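Local coordinates for protein cellulase (Xanthomonas axonopodis pv. citri, PDB 5HOS) that probably hydrolyses internal beta-1,4-glucosidic bonds of cellulose, as an endoglucanase of glycoside hydrolase family 5, at residues Y224-H229 against E258-N263; T185-V190 against K264-L269. One frame throughout, in Å; residues are numbered along the deposited sequence.

Contact 1. Residues Y224-H229 against E258-N263; sequences YAIEAH and EWLRLN
I226 meets both W259 and L260 through its CG1, with CB also touching the leucine, and these two pairs make the whole contact between strand residues 224-229 and the helical end 258-263. I226 is the strand residue whose CA-CB bond is directed at the helix. Its CG2 lies anti to the backbone N, while CG1 stands beside that N (chi1 -57°), where it lies near both helix residues. L260 offers CD2, which lies 4.1 Å from I226 CB; the two side chains run past one another in opposite directions rather than meeting end on. W259 takes part through the six-membered part of its indole: I226 CG1 sits at the ring edge, close to its plane, 4.3 Å from W259 CZ3, so the isoleucine abuts the rim and does not stack on a face. The CA atoms of I226 and L260 are 8.3 Å apart, and only 96 Å² is buried, so the fit is light but wholly apolar.

Two outside partners hold the indole: W259 NE1 donates to A211 O, and W201 packs with it edge-to-face. One face of the indole carries N263 ND2, which bonds not to the ring but to W259 O at 2.9 Å, nearly straight at 165°. N263 N gives the same oxygen a second bond from the opposite face of the carbonyl plane, so this carbonyl near the helix end has two donors. F256, one turn earlier, also touches I226 and extends the hydrophobic layer.

An outward-directed strand residue seated against apolar side chains of the following helix is the layer between sheet and helices in a beta-alpha-beta unit, here strand 224-231, helix 248-262 and strand 267-273 of the (beta/alpha)8 barrel.

Contact 2. Residues T185-V190 against K264-L269; sequences TNLILV and KKRGFL. With SO4 (sulfate ion), chain B.
Inside the closed parallel barrel, strands 188-191 and 267-273 are separated in the sheet by strand 224-231, and contact 2 joins them through L189 and F268, whose CA-CB bonds point toward each other's segment. These two form its centre, their CA atoms 7.3 Å apart. L189 CD1 lies over one face of the phenyl ring, 4.1 Å from the F268 centroid and 14° off the ring normal, which meets the geometry of a CH-pi contact. The second methyl reaches the rim on the CB side: L189 CD2 is 3.8 Å from F268 CD2. F268 CG is anti to the backbone N (chi1 -161°), which carries the ring across to the leucine, and M299 of strand 298-306 touches both residues.

At the edge of this layer, L187 CD1 approaches R266 NH2 obliquely at 3.7 Å. R266 comes in from the loop ahead of strand 267-273; its guanidinium, on a chain bent at chi3, turns its edge to a sulfate ion that probably came from the crystallisation liquor. R266 NH1 donates to sulfate O4 at 2.8 Å, and R266 NH2 to sulfate O1 at 3.2 Å. NH2 also bonds to Y224 O, which helps fix the plane of the group. K28, Y29 and R223 complete the anion site.

Layered apolar residues from non-adjacent strands, beside the strand beginnings, are the interior packing of a (beta/alpha)8 barrel.

Along the chain, 185-190 comes first and leads into strand 188-191; strand residues 224-229 follow, then 258-263 at the end of helix 248-262. Segment 264-269 continues directly from there, through a short loop, into strand 267-273. Contact 1 therefore closes a loop of 28 intervening residues, nested inside the 73-residue loop closed by contact 2. Strand 224-231 is the shared element: it lies between the two strands of contact 2 in the sheet, with probable hydrogen bonds from E227 N to V190 O (2.8 Å) and from I226 N to R266 O (2.7 Å). The centres of the two contacts are about 8 Å apart; contact 1 ties this strand to its outer helix, whereas contact 2 bridges its two neighbours on the inside of the barrel.

Contact 1. Residues Y224-H229 against E258-N263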
ATOM      1  N   TYR A 224     -10.381   7.517  -6.765  1.00 15.75           N
ATOM      2  CA  TYR A 224      -9.096   6.822  -6.728  1.00 15.18           C
ATOM      3  C   TYR A 224      -7.988   7.764  -6.310  1.00 15.47           C
ATOM      4  O   TYR A 224      -8.170   8.979  -6.262  1.00 17.22           O
ATOM      5  CB  TYR A 224      -8.790   6.214  -8.101  1.00 17.38           C
ATOM      6  CG  TYR A 224      -8.407   7.213  -9.180  1.00 18.16           C
ATOM      7  CD1 TYR A 224      -9.368   8.011  -9.809  1.00 19.18           C
ATOM      8  CD2 TYR A 224      -7.084   7.357  -9.574  1.00 19.51           C
ATOM      9  CE1 TYR A 224      -9.009   8.915 -10.806  1.00 20.16           C
ATOM     10  CE2 TYR A 224      -6.719   8.251 -10.561  1.00 19.36           C
ATOM     11  CZ  TYR A 224      -7.681   9.034 -11.173  1.00 19.74           C
ATOM     12  OH  TYR A 224      -7.280   9.911 -12.152  1.00 22.60           O
ATOM     13  N   ALA A 225      -6.839   7.187  -5.979  1.00 15.86           N
ATOM     14  CA  ALA A 225      -5.627   7.954  -5.753  1.00 16.81           C
ATOM     15  C   ALA A 225      -4.468   7.179  -6.337  1.00 15.53           C
ATOM     16  O   ALA A 225      -4.548   5.965  -6.495  1.00 15.45           O
ATOM     17  CB  ALA A 225      -5.405   8.207  -4.267  1.00 17.68           C
ATOM     18  N   ILE A 226      -3.414   7.910  -6.677  1.00 15.12           N
ATOM     19  CA  ILE A 226      -2.178   7.321  -7.170  1.00 15.00           C
ATOM     20  C   ILE A 226      -1.356   6.911  -5.959  1.00 15.17           C
ATOM     21  O   ILE A 226      -1.077   7.725  -5.080  1.00 17.91           O
ATOM     22  CB  ILE A 226      -1.377   8.321  -8.034  1.00 16.09           C
ATOM     23  CG1 ILE A 226      -2.227   8.833  -9.209  1.00 17.26           C
ATOM     24  CG2 ILE A 226      -0.074   7.694  -8.525  1.00 15.93           C
ATOM     25  CD1 ILE A 226      -2.780   7.749 -10.117  1.00 18.53           C
ATOM     26  N   GLU A 227      -0.951   5.652  -5.935  1.00 15.53           N
ATOM     27  CA  GLU A 227      -0.181   5.098  -4.834  1.00 16.01           C
ATOM     28  C   GLU A 227       1.287   5.245  -5.158  1.00 16.01           C
ATOM     29  O   GLU A 227       1.725   4.802  -6.213  1.00 14.56           O
ATOM     30  CB  GLU A 227      -0.516   3.626  -4.638  1.00 15.00           C
ATOM     31  CG  GLU A 227       0.390   2.921  -3.630  1.00 14.59           C
ATOM     32  CD  GLU A 227      -0.060   1.528  -3.261  1.00 14.83           C
ATOM     33  OE1 GLU A 227      -1.251   1.241  -3.367  1.00 16.70           O
ATOM     34  OE2 GLU A 227       0.791   0.715  -2.837  1.00 16.36           O
ATOM     35  N   ALA A 228       2.026   5.867  -4.245  1.00 17.40           N
ATOM     36  CA  ALA A 228       3.471   5.989  -4.331  1.00 17.67           C
ATOM     37  C   ALA A 228       4.115   5.449  -3.069  1.00 16.41           C
ATOM     38  O   ALA A 228       3.504   5.437  -2.000  1.00 17.59           O
ATOM     39  CB  ALA A 228       3.857   7.440  -4.522  1.00 20.68           C
ATOM     40  N   HIS A 229       5.345   4.959  -3.207  1.00 15.98           N
ATOM     41  CA  HIS A 229       6.143   4.513  -2.076  1.00 16.05           C
ATOM     42  C   HIS A 229       7.386   5.390  -1.988  1.00 16.41           C
ATOM     43  O   HIS A 229       7.866   5.889  -3.003  1.00 16.79           O
ATOM     44  CB  HIS A 229       6.550   3.052  -2.258  1.00 16.53           C
ATOM     45  CG  HIS A 229       5.399   2.091  -2.241  1.00 15.98           C
ATOM     46  ND1 HIS A 229       5.582   0.730  -2.271  1.00 16.57           N
ATOM     47  CD2 HIS A 229       4.058   2.286  -2.228  1.00 16.07           C
ATOM     48  CE1 HIS A 229       4.408   0.127  -2.257  1.00 15.45           C
ATOM     49  NE2 HIS A 229       3.465   1.050  -2.229  1.00 15.34           N
ATOM     50  N   GLU A 258       3.886  18.029  -7.366  1.00 21.40           N
ATOM     51  CA  GLU A 258       3.485  18.968  -8.421  1.00 22.94           C
ATOM     52  C   GLU A 258       2.903  18.238  -9.654  1.00 20.22           C
ATOM     53  O   GLU A 258       2.013  18.767 -10.330  1.00 20.88           O
ATOM     54  CB  GLU A 258       4.652  19.887  -8.804  1.00 27.29           C
ATOM     55  CG  GLU A 258       4.253  21.041  -9.724  1.00 33.01           C
ATOM     56  CD  GLU A 258       3.148  21.930  -9.171  1.00 35.56           C
ATOM     57  OE1 GLU A 258       2.327  22.423  -9.988  1.00 40.29           O
ATOM     58  OE2 GLU A 258       3.099  22.124  -7.933  1.00 34.47           O
ATOM     59  N   TRP A 259       3.402  17.035  -9.936  1.00 18.92           N
ATOM     60  CA  TRP A 259       2.832  16.194 -10.994  1.00 17.92           C
ATOM     61  C   TRP A 259       1.358  15.884 -10.687  1.00 19.30           C
ATOM     62  O   TRP A 259       0.506  16.003 -11.574  1.00 19.83           O
ATOM     63  CB  TRP A 259       3.628  14.881 -11.165  1.00 15.51           C
ATOM     64  CG  TRP A 259       3.099  14.020 -12.280  1.00 16.17           C
ATOM     65  CD1 TRP A 259       3.459  14.063 -13.597  1.00 18.17           C
ATOM     66  CD2 TRP A 259       2.094  13.003 -12.174  1.00 19.67           C
ATOM     67  NE1 TRP A 259       2.743  13.135 -14.318  1.00 19.14           N
ATOM     68  CE2 TRP A 259       1.901  12.468 -13.470  1.00 20.08           C
ATOM     69  CE3 TRP A 259       1.346  12.482 -11.104  1.00 20.19           C
ATOM     70  CZ2 TRP A 259       0.991  11.431 -13.730  1.00 21.01           C
ATOM     71  CZ3 TRP A 259       0.434  11.454 -11.366  1.00 20.91           C
ATOM     72  CH2 TRP A 259       0.266  10.945 -12.672  1.00 21.47           C
ATOM     73  N   LEU A 260       1.067  15.501  -9.438  1.00 17.72           N
ATOM     74  CA  LEU A 260      -0.318  15.238  -9.019  1.00 17.80           C
ATOM     75  C   LEU A 260      -1.197  16.467  -9.250  1.00 19.31           C
ATOM     76  O   LEU A 260      -2.307  16.361  -9.777  1.00 19.27           O
ATOM     77  CB  LEU A 260      -0.387  14.815  -7.544  1.00 17.39           C
ATOM     78  CG  LEU A 260       0.159  13.440  -7.148  1.00 17.84           C
ATOM     79  CD1 LEU A 260       0.144  13.331  -5.628  1.00 15.92           C
ATOM     80  CD2 LEU A 260      -0.643  12.304  -7.758  1.00 20.12           C
ATOM     81  N   ARG A 261      -0.667  17.628  -8.877  1.00 21.05           N
ATOM     82  CA  ARG A 261      -1.393  18.898  -8.986  1.00 23.22           C
ATOM     83  C   ARG A 261      -1.698  19.250 -10.443  1.00 22.95           C
ATOM     84  O   ARG A 261      -2.835  19.581 -10.779  1.00 23.28           O
ATOM     85  CB  ARG A 261      -0.591  20.016  -8.308  1.00 25.36           C
ATOM     86  CG  ARG A 261      -1.383  21.273  -7.990  1.00 27.18           C
ATOM     87  CD  ARG A 261      -0.604  22.205  -7.068  1.00 27.98           C
ATOM     88  NE  ARG A 261      -0.625  21.748  -5.671  1.00 27.67           N
ATOM     89  CZ  ARG A 261       0.431  21.531  -4.878  1.00 27.39           C
ATOM     90  NH1 ARG A 261       0.227  21.114  -3.625  1.00 27.45           N
ATOM     91  NH2 ARG A 261       1.685  21.724  -5.283  1.00 28.66           N
ATOM     92  N   LEU A 262      -0.687  19.159 -11.304  1.00 22.85           N
ATOM     93  CA  LEU A 262      -0.860  19.425 -12.737  1.00 25.84           C
ATOM     94  C   LEU A 262      -1.871  18.474 -13.391  1.00 25.23           C
ATOM     95  O   LEU A 262      -2.705  18.909 -14.188  1.00 25.83           O
ATOM     96  CB  LEU A 262       0.498  19.355 -13.463  1.00 28.77           C
ATOM     97  CG  LEU A 262       0.562  19.414 -14.995  1.00 30.92           C
ATOM     98  CD1 LEU A 262      -0.129  20.649 -15.563  1.00 31.55           C
ATOM     99  CD2 LEU A 262       2.015  19.363 -15.447  1.00 33.99           C
ATOM    100  N   ASN A 263      -1.808  17.191 -13.028  1.00 23.93           N
ATOM    101  CA  ASN A 263      -2.671  16.160 -13.626  1.00 24.63           C
ATOM    102  C   ASN A 263      -3.991  15.920 -12.893  1.00 24.73           C
ATOM    103  O   ASN A 263      -4.723  14.975 -13.214  1.00 24.77           O
ATOM    104  CB  ASN A 263      -1.875  14.865 -13.787  1.00 24.35           C
ATOM    105  CG  ASN A 263      -0.782  15.005 -14.824  1.00 23.50           C
ATOM    106  OD1 ASN A 263      -1.032  14.833 -16.008  1.00 27.34           O
ATOM    107  ND2 ASN A 263       0.429  15.335 -14.389  1.00 24.35           N
TER

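Contact 2. Residues T185-V190 against K264-L269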
ATOM      1  N   THR A 185     -18.229   0.983  -5.343  1.00 15.90           N
ATOM      2  CA  THR A 185     -17.874   2.390  -5.228  1.00 17.54           C
ATOM      3  C   THR A 185     -16.654   2.665  -4.361  1.00 16.75           C
ATOM      4  O   THR A 185     -16.361   3.820  -4.059  1.00 17.18           O
ATOM      5  CB  THR A 185     -19.049   3.176  -4.629  1.00 19.45           C
ATOM      6  OG1 THR A 185     -19.379   2.607  -3.354  1.00 18.74           O
ATOM      7  CG2 THR A 185     -20.247   3.104  -5.545  1.00 21.62           C
ATOM      8  N   ASN A 186     -15.926   1.616  -3.993  1.00 15.41           N
ATOM      9  CA  ASN A 186     -14.777   1.744  -3.120  1.00 16.16           C
ATOM     10  C   ASN A 186     -13.673   2.616  -3.696  1.00 15.28           C
ATOM     11  O   ASN A 186     -13.506   2.725  -4.914  1.00 15.64           O
ATOM     12  CB  ASN A 186     -14.157   0.378  -2.837  1.00 16.04           C
ATOM     13  CG  ASN A 186     -15.181  -0.657  -2.411  1.00 13.83           C
ATOM     14  OD1 ASN A 186     -16.066  -1.014  -3.192  1.00 17.08           O
ATOM     15  ND2 ASN A 186     -15.053  -1.158  -1.215  1.00 13.38           N
ATOM     16  N   LEU A 187     -12.902   3.202  -2.796  1.00 14.59           N
ATOM     17  CA  LEU A 187     -11.689   3.879  -3.176  1.00 14.76           C
ATOM     18  C   LEU A 187     -10.697   2.862  -3.729  1.00 15.09           C
ATOM     19  O   LEU A 187     -10.523   1.779  -3.147  1.00 15.62           O
ATOM     20  CB  LEU A 187     -11.083   4.570  -1.975  1.00 15.39           C
ATOM     21  CG  LEU A 187      -9.700   5.172  -2.165  1.00 16.96           C
ATOM     22  CD1 LEU A 187      -9.757   6.376  -3.100  1.00 18.10           C
ATOM     23  CD2 LEU A 187      -9.116   5.504  -0.810  1.00 17.88           C
ATOM     24  N   ILE A 188     -10.054   3.233  -4.836  1.00 13.64           N
ATOM     25  CA  ILE A 188      -9.021   2.417  -5.453  1.00 14.49           C
ATOM     26  C   ILE A 188      -7.681   3.146  -5.374  1.00 13.49           C
ATOM     27  O   ILE A 188      -7.595   4.307  -5.705  1.00 14.54           O
ATOM     28  CB  ILE A 188      -9.339   2.091  -6.936  1.00 14.75           C
ATOM     29  CG1 ILE A 188     -10.647   1.308  -7.048  1.00 16.17           C
ATOM     30  CG2 ILE A 188      -8.192   1.290  -7.556  1.00 16.18           C
ATOM     31  CD1 ILE A 188     -11.205   1.238  -8.453  1.00 17.56           C
ATOM     32  N   LEU A 189      -6.630   2.436  -4.953  1.00 12.93           N
ATOM     33  CA  LEU A 189      -5.270   2.948  -4.983  1.00 14.71           C
ATOM     34  C   LEU A 189      -4.534   2.327  -6.174  1.00 14.19           C
ATOM     35  O   LEU A 189      -4.432   1.091  -6.283  1.00 14.88           O
ATOM     36  CB  LEU A 189      -4.548   2.648  -3.669  1.00 15.78           C
ATOM     37  CG  LEU A 189      -5.193   3.177  -2.384  1.00 17.35           C
ATOM     38  CD1 LEU A 189      -4.317   2.838  -1.192  1.00 18.56           C
ATOM     39  CD2 LEU A 189      -5.466   4.668  -2.434  1.00 18.30           C
ATOM     40  N   VAL A 190      -4.036   3.197  -7.055  1.00 14.26           N
ATOM     41  CA  VAL A 190      -3.469   2.813  -8.360  1.00 15.09           C
ATOM     42  C   VAL A 190      -1.976   3.137  -8.356  1.00 15.05           C
ATOM     43  O   VAL A 190      -1.597   4.309  -8.288  1.00 15.82           O
ATOM     44  CB  VAL A 190      -4.125   3.606  -9.512  1.00 16.71           C
ATOM     45  CG1 VAL A 190      -3.664   3.070 -10.864  1.00 16.98           C
ATOM     46  CG2 VAL A 190      -5.641   3.543  -9.411  1.00 15.56           C
ATOM     47  N   LYS A 264      -4.292  16.784 -11.922  1.00 22.97           N
ATOM     48  CA  LYS A 264      -5.565  16.769 -11.193  1.00 25.43           C
ATOM     49  C   LYS A 264      -5.823  15.409 -10.547  1.00 23.69           C
ATOM     50  O   LYS A 264      -6.901  14.844 -10.659  1.00 24.48           O
ATOM     51  CB  LYS A 264      -6.719  17.209 -12.105  1.00 26.28           C
ATOM     52  CG  LYS A 264      -6.431  18.522 -12.824  1.00 32.67           C
ATOM     53  CD  LYS A 264      -7.694  19.303 -13.165  1.00 39.89           C
ATOM     54  CE  LYS A 264      -7.362  20.587 -13.916  1.00 45.46           C
ATOM     55  NZ  LYS A 264      -6.595  21.558 -13.082  1.00 47.85           N
ATOM     56  N   LYS A 265      -4.795  14.894  -9.880  1.00 22.96           N
ATOM     57  CA  LYS A 265      -4.859  13.603  -9.220  1.00 22.32           C
ATOM     58  C   LYS A 265      -4.476  13.736  -7.749  1.00 21.61           C
ATOM     59  O   LYS A 265      -3.945  14.768  -7.316  1.00 20.26           O
ATOM     60  CB  LYS A 265      -3.954  12.615  -9.946  1.00 20.88           C
ATOM     61  CG  LYS A 265      -4.584  12.086 -11.233  1.00 23.31           C
ATOM     62  CD  LYS A 265      -3.541  11.463 -12.126  1.00 25.82           C
ATOM     63  CE  LYS A 265      -4.134  10.591 -13.223  1.00 28.08           C
ATOM     64  NZ  LYS A 265      -5.289  11.160 -13.957  1.00 24.85           N
ATOM     65  N   ARG A 266      -4.799  12.699  -6.981  1.00 20.37           N
ATOM     66  CA  ARG A 266      -4.499  12.655  -5.559  1.00 19.07           C
ATOM     67  C   ARG A 266      -3.507  11.532  -5.326  1.00 17.70           C
ATOM     68  O   ARG A 266      -3.437  10.603  -6.122  1.00 17.81           O
ATOM     69  CB  ARG A 266      -5.761  12.403  -4.755  1.00 20.93           C
ATOM     70  CG  ARG A 266      -6.863  13.426  -5.004  1.00 22.58           C
ATOM     71  CD  ARG A 266      -8.025  13.159  -4.079  1.00 27.79           C
ATOM     72  NE  ARG A 266      -8.673  11.878  -4.383  1.00 31.36           N
ATOM     73  CZ  ARG A 266      -9.413  11.162  -3.531  1.00 37.27           C
ATOM     74  NH1 ARG A 266      -9.627  11.564  -2.276  1.00 34.59           N
ATOM     75  NH2 ARG A 266      -9.952  10.015  -3.940  1.00 39.79           N
ATOM     76  N   GLY A 267      -2.768  11.634  -4.227  1.00 18.12           N
ATOM     77  CA  GLY A 267      -1.702  10.695  -3.877  1.00 17.79           C
ATOM     78  C   GLY A 267      -1.927  10.006  -2.536  1.00 18.53           C
ATOM     79  O   GLY A 267      -2.487  10.594  -1.594  1.00 19.34           O
ATOM     80  N   PHE A 268      -1.489   8.752  -2.455  1.00 17.38           N
ATOM     81  CA  PHE A 268      -1.476   7.980  -1.204  1.00 16.34           C
ATOM     82  C   PHE A 268      -0.080   7.397  -1.053  1.00 17.44           C
ATOM     83  O   PHE A 268       0.355   6.608  -1.906  1.00 16.84           O
ATOM     84  CB  PHE A 268      -2.518   6.858  -1.234  1.00 17.29           C
ATOM     85  CG  PHE A 268      -2.884   6.315   0.134  1.00 17.49           C
ATOM     86  CD1 PHE A 268      -1.977   5.585   0.887  1.00 17.93           C
ATOM     87  CD2 PHE A 268      -4.161   6.496   0.645  1.00 16.76           C
ATOM     88  CE1 PHE A 268      -2.330   5.077   2.134  1.00 18.40           C
ATOM     89  CE2 PHE A 268      -4.520   5.995   1.889  1.00 17.02           C
ATOM     90  CZ  PHE A 268      -3.600   5.291   2.637  1.00 17.22           C
ATOM     91  N   LEU A 269       0.613   7.773   0.020  1.00 17.06           N
ATOM     92  CA  LEU A 269       1.952   7.266   0.283  1.00 17.25           C
ATOM     93  C   LEU A 269       1.812   5.954   1.071  1.00 17.68           C
ATOM     94  O   LEU A 269       1.866   5.937   2.295  1.00 17.89           O
ATOM     95  CB  LEU A 269       2.801   8.312   1.017  1.00 18.78           C
ATOM     96  CG  LEU A 269       4.312   8.056   1.038  1.00 19.54           C
ATOM     97  CD1 LEU A 269       4.919   8.171  -0.354  1.00 20.64           C
ATOM     98  CD2 LEU A 269       4.999   9.028   1.993  1.00 21.18           C
TER
HETATM   99  S   SO4 B 401     -11.945   9.222  -0.420  1.00 31.39           S
HETATM  100  O1  SO4 B 401     -12.171   8.945  -1.862  1.00 30.59           O
HETATM  101  O2  SO4 B 401     -13.003  10.138   0.066  1.00 37.52           O
HETATM  102  O3  SO4 B 401     -11.994   7.963   0.340  1.00 32.87           O
HETATM  103  O4  SO4 B 401     -10.642   9.891  -0.241  1.00 35.32           O